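Local coordinates for protein saframycin Mx1 synthetase B (Legionella pneumophila subsp. pneumophila, PDB 3KXW) that belongs to the ANL clan of AMP-binding enzymes and binds 5'-O-[(S)-(dodecanoyloxy)(hydroxy)phosphoryl]adenosine, at residues 193-198 against 331-336; 162-167 against 187-192; 401-406 against 435-440; 374-379 against 451-456. All blocks are in the same frame, centred on the assembly; numbering follows the deposited sequence.

Contact 1 (193-198 against 331-336); sequences LDNLNK and EATLLV. With 1ZZ (5'-O-[(S)-(dodecanoyloxy)(hydroxy)phosphoryl]adenosine), chain B.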
# COMPACT_ATOMS: atom_id res chain seq x y z
N LEU A 193 -7.52 8.18 -14.92
CA LEU A 193 -8.31 7.39 -15.87
C LEU A 193 -7.42 6.46 -16.69
O LEU A 193 -7.80 5.34 -17.00
CB LEU A 193 -9.13 8.29 -16.79
CG LEU A 193 -10.30 9.09 -16.18
CD1 LEU A 193 -10.95 9.95 -17.30
CD2 LEU A 193 -11.32 8.17 -15.52
N ASP A 194 -6.24 6.91 -17.07
CA ASP A 194 -5.39 6.05 -17.86
C ASP A 194 -5.07 4.76 -17.08
O ASP A 194 -5.10 3.65 -17.63
CB ASP A 194 -4.07 6.72 -18.20
CG ASP A 194 -3.25 5.87 -19.15
OD1 ASP A 194 -3.64 5.79 -20.32
OD2 ASP A 194 -2.25 5.27 -18.72
N ASN A 195 -4.71 4.93 -15.82
CA ASN A 195 -4.33 3.75 -15.03
C ASN A 195 -5.51 2.86 -14.68
O ASN A 195 -5.38 1.64 -14.71
CB ASN A 195 -3.51 4.11 -13.79
CG ASN A 195 -2.55 2.98 -13.41
OD1 ASN A 195 -2.72 2.31 -12.40
ND2 ASN A 195 -1.57 2.74 -14.27
N LEU A 196 -6.64 3.47 -14.33
CA LEU A 196 -7.86 2.70 -14.08
C LEU A 196 -8.20 1.82 -15.27
O LEU A 196 -8.64 0.71 -15.11
CB LEU A 196 -9.07 3.59 -13.76
CG LEU A 196 -8.95 4.50 -12.52
CD1 LEU A 196 -10.23 5.24 -12.24
CD2 LEU A 196 -8.41 3.77 -11.26
N ASN A 197 -8.01 2.34 -16.48
CA ASN A 197 -8.27 1.54 -17.67
C ASN A 197 -7.25 0.41 -17.81
O ASN A 197 -7.60 -0.72 -18.19
CB ASN A 197 -8.22 2.41 -18.93
CG ASN A 197 -8.35 1.58 -20.20
OD1 ASN A 197 -9.37 0.91 -20.41
ND2 ASN A 197 -7.33 1.63 -21.05
N LYS A 198 -6.00 0.71 -17.52
CA LYS A 198 -4.97 -0.31 -17.59
C LYS A 198 -5.23 -1.43 -16.58
O LYS A 198 -5.07 -2.61 -16.90
CB LYS A 198 -3.59 0.30 -17.36
CG LYS A 198 -3.04 1.02 -18.59
CD LYS A 198 -1.82 1.84 -18.20
CE LYS A 198 -1.01 2.25 -19.43
NZ LYS A 198 -1.74 3.10 -20.40
N GLU A 331 4.30 7.11 -8.33
CA GLU A 331 4.79 8.05 -9.35
C GLU A 331 4.29 7.69 -10.74
O GLU A 331 4.28 8.52 -11.66
CB GLU A 331 6.33 8.14 -9.33
CG GLU A 331 6.88 8.92 -8.14
CD GLU A 331 7.10 8.06 -6.91
OE1 GLU A 331 6.50 6.96 -6.83
OE2 GLU A 331 7.89 8.47 -6.01
N ALA A 332 3.88 6.43 -10.91
CA ALA A 332 3.28 6.00 -12.17
C ALA A 332 1.79 5.70 -11.99
O ALA A 332 1.20 4.90 -12.72
CB ALA A 332 4.00 4.79 -12.72
N THR A 333 1.19 6.41 -11.03
CA THR A 333 -0.19 6.23 -10.62
C THR A 333 -0.37 4.93 -9.87
O THR A 333 -0.61 4.94 -8.67
CB THR A 333 -1.20 6.40 -11.80
OG1 THR A 333 -1.04 7.70 -12.36
CG2 THR A 333 -2.59 6.29 -11.30
N LEU A 334 -0.21 3.80 -10.56
CA LEU A 334 -0.18 2.54 -9.83
C LEU A 334 0.45 1.44 -10.65
O LEU A 334 1.62 1.15 -10.48
CB LEU A 334 -1.58 2.11 -9.37
CG LEU A 334 -1.59 0.87 -8.46
CD1 LEU A 334 -0.96 1.18 -7.10
CD2 LEU A 334 -3.03 0.40 -8.29
N LEU A 335 -0.32 0.84 -11.54
CA LEU A 335 0.10 -0.43 -12.16
C LEU A 335 1.05 -0.23 -13.33
O LEU A 335 0.70 0.48 -14.27
CB LEU A 335 -1.14 -1.21 -12.62
CG LEU A 335 -0.92 -2.52 -13.36
CD1 LEU A 335 -0.24 -3.59 -12.45
CD2 LEU A 335 -2.26 -3.03 -13.92
N VAL A 336 2.22 -0.89 -13.28
CA VAL A 336 3.26 -0.77 -14.32
C VAL A 336 3.47 -2.09 -15.06
O VAL A 336 3.51 -2.10 -16.29
CB VAL A 336 4.61 -0.28 -13.72
CG1 VAL A 336 5.76 -0.31 -14.76
CG2 VAL A 336 4.43 1.12 -13.17
P 1ZZ B . 4.35 2.83 -3.57
C1 1ZZ B . -7.48 -4.22 -8.50
N1 1ZZ B . 7.47 -2.54 -5.21
O1 1ZZ B . 3.50 -0.28 -4.00
C2 1ZZ B . -6.08 -4.24 -7.86
N2 1ZZ B . 5.91 -3.62 -6.39
O2 1ZZ B . 3.12 2.01 -4.33
C3 1ZZ B . -5.00 -3.79 -8.85
N3 1ZZ B . 9.32 -4.40 -5.29
O3 1ZZ B . 4.56 4.10 -4.24
C4 1ZZ B . -3.71 -3.40 -8.10
N4 1ZZ B . 8.55 -6.35 -6.47
O4 1ZZ B . 3.91 3.07 -2.03
C5 1ZZ B . -2.47 -3.37 -9.02
N5 1ZZ B . 6.48 -6.54 -7.54
O5 1ZZ B . 5.76 1.93 -3.54
C6 1ZZ B . -1.24 -3.10 -8.15
O6 1ZZ B . 7.22 -0.48 -3.85
C7 1ZZ B . 0.20 -3.16 -8.71
O7 1ZZ B . 9.99 -0.43 -4.76
C8 1ZZ B . 1.40 -3.01 -7.74
O8 1ZZ B . 9.01 1.43 -6.07
C9 1ZZ B . 1.65 -1.52 -7.48
C10 1ZZ B . 2.27 -1.21 -6.10
C11 1ZZ B . 2.20 0.33 -5.88
C12 1ZZ B . 3.35 0.74 -4.93
C13 1ZZ B . 6.30 1.40 -4.73
C14 1ZZ B . 7.45 0.66 -4.43
C15 1ZZ B . 8.33 0.34 -5.70
C16 1ZZ B . 9.07 -0.69 -5.35
C17 1ZZ B . 8.10 -1.46 -4.59
C18 1ZZ B . 6.14 -2.52 -5.78
C19 1ZZ B . 7.12 -4.47 -6.20
C20 1ZZ B . 8.04 -3.81 -5.56
C21 1ZZ B . 9.56 -5.63 -5.68
C22 1ZZ B . 7.45 -5.86 -6.73
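N195, pointing from helix 189-202 at the turn 331-336, carries nearly all of this contact, and every heavy atom of its side chain has a neighbour there. CB packs on the methyl of T333, 3.4 Å from CG2. From CB the chain swings CG anti to the backbone N (chi1 -151°), bringing the amide carbon to the backbone at L334 and L335. The amide then clasps one residue by both polar backbone groups. OD1 accepts from L335 N at 2.9 Å in an almost straight bond (170° at the hydrogen), while ND2 donates to L335 O at 3.2 Å with that oxygen lying in the amide plane. Two bonds to one residue fix the rotation of the amide, much as a neighbouring strand would bond, just where strand 335-338 begins. OD1 also lies 3.2 Å from L334 CB, the two side chains crossing at about a right angle.

Holding L334 and L335 this way sets them against the bound 5'-O-[(S)-(dodecanoyloxy)(hydroxy)phosphoryl]adenosine (1ZZ): L334 CD1 touches C11 at 3.5 Å and L335 CD1 touches C7 at 3.8 Å, both on its acyl chain. L335 CD2 turns to the helix, 4.1 Å from K198 O. S408 is a second tie, its OG bonding N195 ND2 and its O bonding T333 OG1; L335 O is shared with Q381 NE2. Helix 189-202 thus lies between helix 220-233, which L196 touches, and the turn leading into strand 335-338, a strand flanked in its mixed sheet by 323-328 and 378-379.

Contact 2 (162-167 against 187-192); sequences TSIKSN and VSHHNL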
# COMPACT_ATOMS: atom_id res chain seq x y z
N THR A 162 -17.55 22.28 -12.22
CA THR A 162 -16.41 23.11 -12.61
C THR A 162 -15.93 22.60 -13.97
O THR A 162 -16.43 21.59 -14.45
CB THR A 162 -15.27 23.05 -11.56
OG1 THR A 162 -14.71 21.73 -11.51
CG2 THR A 162 -15.80 23.41 -10.18
N SER A 163 -15.01 23.29 -14.61
CA SER A 163 -14.50 22.78 -15.89
C SER A 163 -13.21 22.02 -15.68
O SER A 163 -12.14 22.60 -15.76
CB SER A 163 -14.29 23.90 -16.91
OG SER A 163 -15.47 24.11 -17.66
N ILE A 164 -13.32 20.73 -15.39
CA ILE A 164 -12.15 19.90 -15.18
C ILE A 164 -11.46 19.59 -16.49
O ILE A 164 -12.10 19.16 -17.45
CB ILE A 164 -12.54 18.57 -14.51
CG1 ILE A 164 -13.21 18.86 -13.18
CG2 ILE A 164 -11.30 17.75 -14.28
CD1 ILE A 164 -13.74 17.59 -12.48
N LYS A 165 -10.15 19.85 -16.54
CA LYS A 165 -9.33 19.49 -17.68
C LYS A 165 -8.49 18.26 -17.38
O LYS A 165 -8.12 18.01 -16.22
CB LYS A 165 -8.42 20.64 -18.07
CG LYS A 165 -9.16 21.92 -18.46
CD LYS A 165 -8.18 23.02 -18.79
CE LYS A 165 -7.50 22.80 -20.14
NZ LYS A 165 -8.48 22.57 -21.25
N SER A 166 -8.17 17.51 -18.42
CA SER A 166 -7.40 16.28 -18.30
C SER A 166 -6.17 16.43 -17.44
O SER A 166 -5.88 15.58 -16.58
CB SER A 166 -6.96 15.77 -19.68
OG SER A 166 -8.04 15.20 -20.36
N ASN A 167 -5.42 17.50 -17.67
CA ASN A 167 -4.15 17.65 -16.99
C ASN A 167 -4.24 18.24 -15.60
O ASN A 167 -3.24 18.29 -14.89
CB ASN A 167 -3.18 18.46 -17.85
CG ASN A 167 -2.55 17.63 -18.93
OD1 ASN A 167 -2.34 16.42 -18.76
ND2 ASN A 167 -2.24 18.27 -20.05
N VAL A 187 -1.32 13.36 -9.02
CA VAL A 187 -2.01 12.50 -10.00
C VAL A 187 -3.09 13.29 -10.71
O VAL A 187 -4.04 13.77 -10.09
CB VAL A 187 -2.63 11.27 -9.31
CG1 VAL A 187 -3.27 10.32 -10.33
CG2 VAL A 187 -1.55 10.57 -8.52
N SER A 188 -2.93 13.47 -12.02
CA SER A 188 -3.91 14.25 -12.79
C SER A 188 -5.14 13.41 -13.08
O SER A 188 -5.13 12.20 -12.90
CB SER A 188 -3.29 14.75 -14.11
OG SER A 188 -3.11 13.68 -15.02
N HIS A 189 -6.22 14.07 -13.51
CA HIS A 189 -7.41 13.35 -13.91
C HIS A 189 -7.13 12.38 -15.06
O HIS A 189 -7.69 11.28 -15.09
CB HIS A 189 -8.54 14.34 -14.26
CG HIS A 189 -9.22 14.90 -13.06
ND1 HIS A 189 -10.16 14.18 -12.35
CD2 HIS A 189 -9.10 16.09 -12.42
CE1 HIS A 189 -10.58 14.90 -11.32
NE2 HIS A 189 -9.96 16.06 -11.35
N HIS A 190 -6.27 12.79 -15.99
CA HIS A 190 -5.88 11.95 -17.13
C HIS A 190 -5.00 10.77 -16.64
O HIS A 190 -5.17 9.64 -17.11
CB HIS A 190 -5.16 12.81 -18.19
CG HIS A 190 -4.89 12.11 -19.49
ND1 HIS A 190 -5.88 11.71 -20.36
CD2 HIS A 190 -3.72 11.83 -20.12
CE1 HIS A 190 -5.34 11.16 -21.43
NE2 HIS A 190 -4.03 11.21 -21.31
N ASN A 191 -4.10 11.03 -15.70
CA ASN A 191 -3.26 9.95 -15.15
C ASN A 191 -4.14 8.86 -14.57
O ASN A 191 -3.92 7.68 -14.79
CB ASN A 191 -2.40 10.46 -13.98
CG ASN A 191 -1.21 11.30 -14.42
OD1 ASN A 191 -0.65 11.14 -15.52
ND2 ASN A 191 -0.79 12.19 -13.53
N LEU A 192 -5.10 9.29 -13.76
CA LEU A 192 -5.99 8.41 -13.04
C LEU A 192 -6.81 7.54 -13.99
O LEU A 192 -6.80 6.32 -13.88
CB LEU A 192 -6.90 9.22 -12.13
CG LEU A 192 -7.95 8.41 -11.36
CD1 LEU A 192 -7.31 7.38 -10.43
CD2 LEU A 192 -8.85 9.35 -10.58
O HOH W 1 -1.86 14.42 -17.09
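S188 OG reaches N167 through a water and is gripped by two groups. N191 N donates to it at 2.9 Å (159° at the hydrogen), and the water bonded to OG also donates to N167 OD1 at 2.6 Å. The bond from N191 N makes S188 the N-cap of helix 189-202; chi1 of 71° sets OG between the backbone N and the carbonyl carbon, where it can face the first turn. Another N-H of that turn is met from the loop: H190 N donates to S166 O at 2.9 Å. A side-chain oxygen and a loop carbonyl therefore satisfy amides that have no earlier helical turn to supply acceptors. S166 O also sits against carbon, 3.3 Å from H190 CB, and S166 CB meets H190 CB at 3.8 Å.

The apolar share belongs to I164 and H189, whose side chains cross at about a right angle. I164 CG2, anti to the backbone N, lies over one face of the imidazole in a CH-pi contact, 3.6 Å from the ring centroid and 26° off the normal. It is displaced toward the rim, with CD2 of H189 nearest at 3.3 Å.

D168 just beyond the loop helps to hold it, bonding K165 N through OD2 and pairing with the H189 backbone. The loop 162-167 leads into strand 169-174, which with 184-188 forms the hairpin bearing the Ser/Thr/Gly-rich signature loop of AMP-binding enzymes. Helix 189-202 leaves directly from that hairpin, and H189 packs on A170 of its first strand.

Contact 3 (401-406 against 435-440); sequences EIWVQS and AIYLRT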
# COMPACT_ATOMS: atom_id res chain seq x y z
N GLU A 401 18.34 0.36 -13.76
CA GLU A 401 17.21 1.02 -13.14
C GLU A 401 15.96 0.87 -14.00
O GLU A 401 16.01 0.92 -15.22
CB GLU A 401 17.49 2.49 -12.85
CG GLU A 401 16.35 3.15 -12.06
CD GLU A 401 16.61 4.63 -11.76
OE1 GLU A 401 17.44 5.26 -12.45
OE2 GLU A 401 15.98 5.17 -10.83
N ILE A 402 14.83 0.68 -13.33
CA ILE A 402 13.57 0.56 -14.03
C ILE A 402 13.10 1.97 -14.35
O ILE A 402 12.85 2.77 -13.45
CB ILE A 402 12.55 -0.21 -13.17
CG1 ILE A 402 13.05 -1.67 -13.00
CG2 ILE A 402 11.15 -0.16 -13.80
CD1 ILE A 402 12.37 -2.45 -11.88
N TRP A 403 13.04 2.29 -15.64
CA TRP A 403 12.50 3.57 -16.11
C TRP A 403 11.13 3.34 -16.76
O TRP A 403 10.92 2.36 -17.48
CB TRP A 403 13.45 4.21 -17.15
CG TRP A 403 14.69 4.80 -16.54
CD1 TRP A 403 15.29 4.42 -15.39
CD2 TRP A 403 15.49 5.86 -17.09
NE1 TRP A 403 16.41 5.19 -15.16
CE2 TRP A 403 16.56 6.08 -16.20
CE3 TRP A 403 15.41 6.64 -18.25
CZ2 TRP A 403 17.53 7.07 -16.41
CZ3 TRP A 403 16.37 7.61 -18.47
CH2 TRP A 403 17.42 7.81 -17.56
N VAL A 404 10.20 4.27 -16.53
CA VAL A 404 8.82 4.09 -16.96
C VAL A 404 8.34 5.27 -17.78
O VAL A 404 8.69 6.40 -17.48
CB VAL A 404 7.90 3.92 -15.74
CG1 VAL A 404 6.46 3.72 -16.17
CG2 VAL A 404 8.40 2.75 -14.89
N GLN A 405 7.53 5.00 -18.80
CA GLN A 405 6.85 6.07 -19.56
C GLN A 405 5.44 5.67 -19.96
O GLN A 405 5.23 4.57 -20.47
CB GLN A 405 7.66 6.45 -20.83
CG GLN A 405 6.86 7.31 -21.81
CD GLN A 405 7.70 7.80 -22.99
OE1 GLN A 405 8.25 7.00 -23.75
NE2 GLN A 405 7.79 9.12 -23.14
N SER A 406 4.48 6.57 -19.73
CA SER A 406 3.13 6.40 -20.25
C SER A 406 2.26 7.55 -19.76
O SER A 406 2.69 8.37 -18.94
CB SER A 406 2.50 5.07 -19.77
OG SER A 406 1.90 5.22 -18.48
N ALA A 435 12.53 11.35 -25.54
CA ALA A 435 11.48 11.03 -24.57
C ALA A 435 11.95 11.27 -23.15
O ALA A 435 13.16 11.34 -22.90
CB ALA A 435 11.01 9.59 -24.74
N ILE A 436 11.01 11.39 -22.22
CA ILE A 436 11.32 11.60 -20.81
C ILE A 436 10.73 10.47 -19.96
O ILE A 436 9.64 9.99 -20.22
CB ILE A 436 10.81 12.95 -20.27
CG1 ILE A 436 9.27 12.98 -20.23
CG2 ILE A 436 11.40 14.13 -21.07
CD1 ILE A 436 8.58 12.43 -21.49
N TYR A 437 11.47 10.06 -18.94
CA TYR A 437 11.09 8.85 -18.21
C TYR A 437 11.00 9.10 -16.72
O TYR A 437 11.72 9.94 -16.17
CB TYR A 437 12.14 7.76 -18.46
CG TYR A 437 12.11 7.21 -19.87
CD1 TYR A 437 12.83 7.81 -20.89
CD2 TYR A 437 11.35 6.09 -20.17
CE1 TYR A 437 12.80 7.31 -22.17
CE2 TYR A 437 11.32 5.58 -21.46
CZ TYR A 437 12.04 6.19 -22.45
OH TYR A 437 11.99 5.68 -23.72
N LEU A 438 10.12 8.34 -16.06
CA LEU A 438 10.15 8.24 -14.62
C LEU A 438 11.27 7.32 -14.17
O LEU A 438 11.34 6.15 -14.58
CB LEU A 438 8.81 7.71 -14.11
CG LEU A 438 8.74 7.16 -12.69
CD1 LEU A 438 8.98 8.28 -11.66
CD2 LEU A 438 7.37 6.51 -12.52
N ARG A 439 12.15 7.84 -13.33
CA ARG A 439 13.19 7.03 -12.72
C ARG A 439 12.69 6.45 -11.38
O ARG A 439 12.46 7.19 -10.43
CB ARG A 439 14.46 7.87 -12.52
CG ARG A 439 15.10 8.36 -13.84
CD ARG A 439 16.50 8.98 -13.64
NE ARG A 439 17.51 8.02 -13.20
CZ ARG A 439 18.82 8.28 -13.11
NH1 ARG A 439 19.28 9.49 -13.42
NH2 ARG A 439 19.66 7.35 -12.70
N THR A 440 12.50 5.13 -11.30
CA THR A 440 11.81 4.56 -10.14
C THR A 440 12.66 4.40 -8.89
O THR A 440 12.13 4.26 -7.78
CB THR A 440 11.20 3.20 -10.49
OG1 THR A 440 12.25 2.27 -10.79
CG2 THR A 440 10.29 3.35 -11.72
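An antiparallel strand pair joins 401-405 to 438-440 in the curled five-stranded sheet, consistent with the small beta-barrel subdomain of ANL enzymes. The short strand axes approach to 4.9 Å, their N-to-C directions 146° apart. V404 and L438 form a hydrogen-bonded pair through both their backbone N-H and C=O groups; W403 and R439 are the adjoining non-hydrogen-bonded pair. On the face of V404 and L438, V404 CG2 packs on T440 CG2 at 3.7 Å, and T440 donates to I402 O with both its N and its OG1, the latter at 2.8 Å.

The W403 face is more polar. Indole and arginine lie side by side, pointing the same way: R439 CG sits over the five-membered ring, 3.9 Å from its centroid, and W403 CZ2 lies over a face of the guanidinium. Y437 CB closes on W403 CE3 at 3.5 Å. E401 OE2 bonds G441 N and R439 NH2 also bonds P388 O, tying both charged groups to nearby loops. Three side-chain N-H groups converge on E401 OE1: R439 NE at 2.9 Å and NH2 at 3.1 Å, side-on and in the guanidinium plane, and W403 NE1 at 2.9 Å from above the carboxylate plane.

Contact 4 (374-379 against 451-456); sequences VSSGNP and LYVTGR. With 1ZZ (5'-O-[(S)-(dodecanoyloxy)(hydroxy)phosphoryl]adenosine), chain B.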
# COMPACT_ATOMS: atom_id res chain seq x y z
N VAL A 374 10.74 -14.03 -8.74
CA VAL A 374 9.42 -14.14 -9.32
C VAL A 374 9.25 -13.05 -10.35
O VAL A 374 9.64 -11.90 -10.12
CB VAL A 374 8.32 -13.97 -8.27
CG1 VAL A 374 6.95 -13.98 -8.92
CG2 VAL A 374 8.42 -15.08 -7.20
N SER A 375 8.66 -13.39 -11.49
CA SER A 375 8.32 -12.37 -12.48
C SER A 375 7.22 -11.44 -11.98
O SER A 375 6.22 -11.90 -11.47
CB SER A 375 7.83 -13.03 -13.76
OG SER A 375 7.38 -12.04 -14.67
N SER A 376 7.40 -10.13 -12.16
CA SER A 376 6.31 -9.18 -11.93
C SER A 376 5.46 -8.95 -13.19
O SER A 376 4.59 -8.08 -13.20
CB SER A 376 6.83 -7.84 -11.37
OG SER A 376 7.29 -7.99 -10.04
N GLY A 377 5.68 -9.73 -14.24
CA GLY A 377 4.77 -9.69 -15.38
C GLY A 377 5.27 -8.87 -16.57
O GLY A 377 6.41 -8.44 -16.61
N ASN A 378 4.40 -8.66 -17.55
CA ASN A 378 4.80 -7.96 -18.75
C ASN A 378 4.65 -6.47 -18.53
O ASN A 378 3.77 -6.07 -17.79
CB ASN A 378 3.85 -8.34 -19.89
CG ASN A 378 3.89 -9.81 -20.21
OD1 ASN A 378 4.90 -10.32 -20.70
ND2 ASN A 378 2.82 -10.50 -19.90
N PRO A 379 5.46 -5.65 -19.23
CA PRO A 379 5.24 -4.19 -19.16
C PRO A 379 3.86 -3.81 -19.66
O PRO A 379 3.49 -4.15 -20.79
CB PRO A 379 6.31 -3.64 -20.11
CG PRO A 379 7.42 -4.67 -20.08
CD PRO A 379 6.69 -5.99 -19.97
N LEU A 451 9.35 -8.55 -16.34
CA LEU A 451 10.19 -7.75 -15.46
C LEU A 451 10.46 -8.51 -14.17
O LEU A 451 9.53 -8.94 -13.49
CB LEU A 451 9.50 -6.41 -15.15
CG LEU A 451 10.27 -5.58 -14.12
CD1 LEU A 451 11.59 -5.08 -14.71
CD2 LEU A 451 9.41 -4.42 -13.65
N TYR A 452 11.74 -8.64 -13.85
CA TYR A 452 12.21 -9.23 -12.61
C TYR A 452 12.82 -8.13 -11.75
O TYR A 452 13.87 -7.58 -12.08
CB TYR A 452 13.21 -10.36 -12.90
CG TYR A 452 12.52 -11.53 -13.57
CD1 TYR A 452 12.09 -12.61 -12.82
CD2 TYR A 452 12.26 -11.52 -14.93
CE1 TYR A 452 11.44 -13.67 -13.43
CE2 TYR A 452 11.61 -12.58 -15.55
CZ TYR A 452 11.20 -13.65 -14.78
OH TYR A 452 10.54 -14.72 -15.36
N VAL A 453 12.12 -7.75 -10.68
CA VAL A 453 12.63 -6.72 -9.78
C VAL A 453 13.68 -7.32 -8.83
O VAL A 453 13.44 -8.35 -8.21
CB VAL A 453 11.47 -6.06 -8.98
CG1 VAL A 453 12.01 -4.98 -8.04
CG2 VAL A 453 10.43 -5.50 -9.92
N THR A 454 14.85 -6.70 -8.75
CA THR A 454 15.94 -7.27 -7.96
C THR A 454 16.24 -6.52 -6.65
O THR A 454 16.86 -7.08 -5.75
CB THR A 454 17.26 -7.41 -8.78
OG1 THR A 454 17.62 -6.14 -9.33
CG2 THR A 454 17.10 -8.40 -9.91
N GLY A 455 15.83 -5.27 -6.55
CA GLY A 455 16.16 -4.48 -5.38
C GLY A 455 16.00 -2.99 -5.61
O GLY A 455 15.35 -2.59 -6.58
N ARG A 456 16.59 -2.19 -4.73
CA ARG A 456 16.58 -0.73 -4.83
C ARG A 456 18.00 -0.28 -5.11
O ARG A 456 18.94 -0.94 -4.70
CB ARG A 456 16.13 -0.10 -3.50
CG ARG A 456 14.70 -0.37 -3.07
CD ARG A 456 13.70 0.53 -3.75
NE ARG A 456 13.95 1.96 -3.55
CZ ARG A 456 13.40 2.93 -4.30
NH1 ARG A 456 12.57 2.61 -5.29
NH2 ARG A 456 13.67 4.20 -4.07
P 1ZZ B . 4.35 2.83 -3.57
C1 1ZZ B . -7.48 -4.22 -8.50
N1 1ZZ B . 7.47 -2.54 -5.21
O1 1ZZ B . 3.50 -0.28 -4.00
C2 1ZZ B . -6.08 -4.24 -7.86
N2 1ZZ B . 5.91 -3.62 -6.39
O2 1ZZ B . 3.12 2.01 -4.33
C3 1ZZ B . -5.00 -3.79 -8.85
N3 1ZZ B . 9.32 -4.40 -5.29
O3 1ZZ B . 4.56 4.10 -4.24
C4 1ZZ B . -3.71 -3.40 -8.10
N4 1ZZ B . 8.55 -6.35 -6.47
O4 1ZZ B . 3.91 3.07 -2.03
C5 1ZZ B . -2.47 -3.37 -9.02
N5 1ZZ B . 6.48 -6.54 -7.54
O5 1ZZ B . 5.76 1.93 -3.54
C6 1ZZ B . -1.24 -3.10 -8.15
O6 1ZZ B . 7.22 -0.48 -3.85
C7 1ZZ B . 0.20 -3.16 -8.71
O7 1ZZ B . 9.99 -0.43 -4.76
C8 1ZZ B . 1.40 -3.01 -7.74
O8 1ZZ B . 9.01 1.43 -6.07
C9 1ZZ B . 1.65 -1.52 -7.48
C10 1ZZ B . 2.27 -1.21 -6.10
C11 1ZZ B . 2.20 0.33 -5.88
C12 1ZZ B . 3.35 0.74 -4.93
C13 1ZZ B . 6.30 1.40 -4.73
C14 1ZZ B . 7.45 0.66 -4.43
C15 1ZZ B . 8.33 0.34 -5.70
C16 1ZZ B . 9.07 -0.69 -5.35
C17 1ZZ B . 8.10 -1.46 -4.59
C18 1ZZ B . 6.14 -2.52 -5.78
C19 1ZZ B . 7.12 -4.47 -6.20
C20 1ZZ B . 8.04 -3.81 -5.56
C21 1ZZ B . 9.56 -5.63 -5.68
C22 1ZZ B . 7.45 -5.86 -6.73
O HOH W 2 9.72 -9.24 -9.70
O HOH W 3 12.20 -10.77 -8.61
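V374 meets Y452 through its carbonyl, V374 O lying 3.7 Å from Y452 CD1. Two waters donate to the same oxygen; one accepts from V453 N and the other donates to V453 O, so two waters bridge the segments where they do not pair directly. S375 rests on the tyrosine. Its CA stands over one ring face, 3.9 Å from the centroid and 28° off the normal, and its CB is 3.6 Å from Y452 CZ. S375 OG, anti to the backbone N, accepts from G377 N at 2.9 Å, closing an ST turn, and bonds E450 OE1 as well.

S376 N donates to L451 O at 2.8 Å, nearly along the C=O axis. S376 OG accepts a weak bond from the amino N5 of 1ZZ at 3.0 Å and is hydrogen-bonded to the water that also bridges V374 O and V453 N. Beside it, V453 CG1 packs on C21 of the same adenine at 3.5 Å. One residue on, G377 O accepts from L451 N at 3.0 Å. L451 is thereby pinned by both backbone groups, and the turn before strand 378-379 is fastened to strand 450-456 of the neighbouring antiparallel sheet, at the adenine end of the ligand pocket. The backbone of G377 (phi 101°, psi -171°) would jam a CB against the carbonyl of S376. N378 then continues into strand 378-379, pairing with G338. Farther along the partner strand, T454 and G455 form a classic beta bulge facing L443, beyond which R456 NH1 makes a salt bridge with D442.

Contacts 1, 3 and 4 are largely buried, whereas contact 2 lies nearer the surface and is partly water-mediated. Contacts 1 and 2 share helix 189-202, contact 2 at its capped start and contact 1 along its flank, and meet where T333 packs on N191 and V187. Contacts 3 and 4 reach the same antiparallel sheet, I402 packing on L451 and V453; T440 O probably accepts from R456 NH1. Contact 3 also touches contact 1 through L438 against E331 and A332. Both 1 and 4 line the 1ZZ pocket: leucines face its acyl chain in contact 1, serine and valine its adenine in contact 4. Only contact 3 has a salt bridge across its segments.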